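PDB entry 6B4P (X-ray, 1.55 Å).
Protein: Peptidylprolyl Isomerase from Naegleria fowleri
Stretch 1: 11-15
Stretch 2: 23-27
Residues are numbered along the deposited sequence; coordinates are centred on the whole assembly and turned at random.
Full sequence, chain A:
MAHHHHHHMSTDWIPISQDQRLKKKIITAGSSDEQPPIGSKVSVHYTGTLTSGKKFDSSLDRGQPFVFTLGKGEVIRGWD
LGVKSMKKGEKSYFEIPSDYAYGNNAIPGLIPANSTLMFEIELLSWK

Stretch 1 (11-15) TDWIP
Stretch 2 (23-27) KKKII

Contact between residues 11-15 and 23-27 in one chain of the Naegleria fowleri peptidylprolyl isomerase, antiparallel where Ile14 and Pro15 pair with Lys24 and Lys23, burying 543 Å² summed over both sides. The end-to-end directions, CA 11 to 15 against CA 23 to 26, lie 152° apart. In register, Ile14 CA is 5.1 Å from Lys24 CA, and Trp13 CA is 5.0 Å from Lys25 CA. The backbone is extended: phi/psi is -63/134 at Trp13, -111/117 at Ile14 and -70/141 at Pro15, against -153/162, -142/158, -117/132 and -82/124 from Lys23 to Ile26; at Ile27 (-89/-51), which makes no contact, the chain turns a corner.

Ile14 and Lys24 form the hydrogen-bonded pair and satisfy each other's backbone groups: Ile14 N donates to Lys24 O at 2.6 Å (155° at the hydrogen), and Lys24 N donates to Ile14 O at 2.9 Å (159°). Both acceptors also receive a CA-H contact, Lys24 O from Trp13 CA at 3.5 Å and Ile14 O from Lys23 CA at 3.2 Å. Pro15, which has no amide hydrogen to give, sits with Lys23 in a non-hydrogen-bonded pair, so the ring costs this pairing no donor.

Toward Thr11, the bond to Ile26 N comes from a side chain. With chi1 at 64° (p), Thr11 brings OG1 to Ile26 N, which donates to it at 2.9 Å and 150°. Thr11 OG1 in turn donates to Asp12 O at 3.0 Å, so OG1 is both acceptor and donor. Thr11 N to Ile26 O, at 3.5 Å, is only a weak hydrogen bond. Asp12 points its CA-to-CB bond away (chi1 -79°, m).

The Trp13 indole (chi1 -72°, m; chi2 113°) lies between two lysines. Over one face, Lys23 (chi1 56°, p, then t, t, t) places NZ 3.5 Å from the centroid of the Trp13 five-membered ring, 8° off the normal: a close cation-pi contact, with its CE 3.8 Å from the same centroid. Over the opposite face, Lys25 (m, t, p, t) lays its aliphatic chain over the ring, a CH-pi contact with CD 3.6 Å from the centroid of the Trp13 six-membered ring and 6° off the normal; its NZ, 5.4 Å from that centroid, adds at most a weak attraction.

Ile14 (m, t) and Lys24 (p, t, t, t) share the other sheet face from Pro15 and Lys23. Ile14 CB lies 4.2 Å from Lys24 CG, while Lys24 NZ is hydrogen-bonded elsewhere in the structure. Ile14 CD1 meets Ile26 CD1 at 3.9 Å, an apolar contact; Ile26 is also m, t.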

# COMPACT_ATOMS: atom_id res chain seq x y z
N THR A 11 12.57 -9.25 4.28
CA THR A 11 12.99 -8.75 5.59
C THR A 11 12.02 -9.19 6.69
O THR A 11 10.98 -9.79 6.40
CB THR A 11 13.11 -7.21 5.59
OG1 THR A 11 11.82 -6.60 5.36
CG2 THR A 11 14.08 -6.74 4.52
N ASP A 12 12.37 -8.91 7.94
CA ASP A 12 11.38 -8.94 9.00
C ASP A 12 10.46 -7.72 8.89
O ASP A 12 10.71 -6.79 8.12
CB ASP A 12 12.04 -8.96 10.37
CG ASP A 12 12.55 -10.33 10.76
OD1 ASP A 12 11.74 -11.29 10.78
OD2 ASP A 12 13.76 -10.45 11.04
N TRP A 13 9.39 -7.73 9.69
CA TRP A 13 8.44 -6.62 9.67
C TRP A 13 9.11 -5.32 10.11
O TRP A 13 9.84 -5.29 11.11
CB TRP A 13 7.24 -6.92 10.56
CG TRP A 13 6.30 -7.95 10.04
CD1 TRP A 13 6.07 -9.20 10.57
CD2 TRP A 13 5.44 -7.83 8.90
NE1 TRP A 13 5.12 -9.85 9.82
CE2 TRP A 13 4.73 -9.04 8.79
CE3 TRP A 13 5.22 -6.82 7.96
CZ2 TRP A 13 3.79 -9.27 7.77
CZ3 TRP A 13 4.28 -7.05 6.95
CH2 TRP A 13 3.59 -8.27 6.86
N ILE A 14 8.86 -4.26 9.36
CA ILE A 14 9.35 -2.90 9.62
C ILE A 14 8.14 -2.05 9.99
O ILE A 14 7.24 -1.88 9.16
CB ILE A 14 10.06 -2.32 8.38
CG1 ILE A 14 11.25 -3.19 7.98
CG2 ILE A 14 10.48 -0.87 8.64
CD1 ILE A 14 11.77 -2.90 6.60
N PRO A 15 8.07 -1.50 11.20
CA PRO A 15 6.92 -0.66 11.57
C PRO A 15 6.94 0.67 10.82
O PRO A 15 7.99 1.28 10.62
CB PRO A 15 7.09 -0.45 13.08
CG PRO A 15 8.13 -1.45 13.51
CD PRO A 15 9.01 -1.66 12.32
N LYS A 23 2.72 -1.94 9.02
CA LYS A 23 4.09 -2.42 8.93
C LYS A 23 4.33 -3.03 7.56
O LYS A 23 3.38 -3.39 6.86
CB LYS A 23 4.38 -3.43 10.03
CG LYS A 23 3.41 -4.61 10.01
CD LYS A 23 3.60 -5.54 11.18
CE LYS A 23 2.68 -6.72 11.02
NZ LYS A 23 3.06 -7.84 11.92
N LYS A 24 5.60 -3.16 7.18
CA LYS A 24 5.94 -3.71 5.88
C LYS A 24 7.18 -4.60 5.96
O LYS A 24 7.99 -4.52 6.88
CB LYS A 24 6.19 -2.61 4.84
CG LYS A 24 7.54 -1.92 5.01
CD LYS A 24 7.74 -0.78 3.98
CE LYS A 24 9.11 -0.16 4.17
NZ LYS A 24 9.37 0.97 3.20
N LYS A 25 7.29 -5.48 4.96
CA LYS A 25 8.50 -6.24 4.67
C LYS A 25 8.96 -5.83 3.28
O LYS A 25 8.15 -5.79 2.35
CB LYS A 25 8.25 -7.75 4.71
CG LYS A 25 7.94 -8.30 6.10
CD LYS A 25 7.21 -9.63 6.04
CE LYS A 25 7.92 -10.64 5.16
NZ LYS A 25 7.13 -11.91 5.08
N ILE A 26 10.25 -5.52 3.13
CA ILE A 26 10.77 -5.14 1.82
C ILE A 26 11.04 -6.41 1.03
O ILE A 26 11.75 -7.31 1.50
CB ILE A 26 12.03 -4.27 1.95
CG1 ILE A 26 11.67 -2.95 2.65
CG2 ILE A 26 12.63 -3.98 0.58
CD1 ILE A 26 12.84 -2.03 2.90
N ILE A 27 10.44 -6.51 -0.15
CA ILE A 27 10.66 -7.65 -1.03
C ILE A 27 11.83 -7.39 -1.97
O ILE A 27 12.75 -8.20 -2.08
CB ILE A 27 9.37 -7.94 -1.83
CG1 ILE A 27 8.20 -8.23 -0.90
CG2 ILE A 27 9.59 -9.07 -2.83
CD1 ILE A 27 6.88 -8.38 -1.62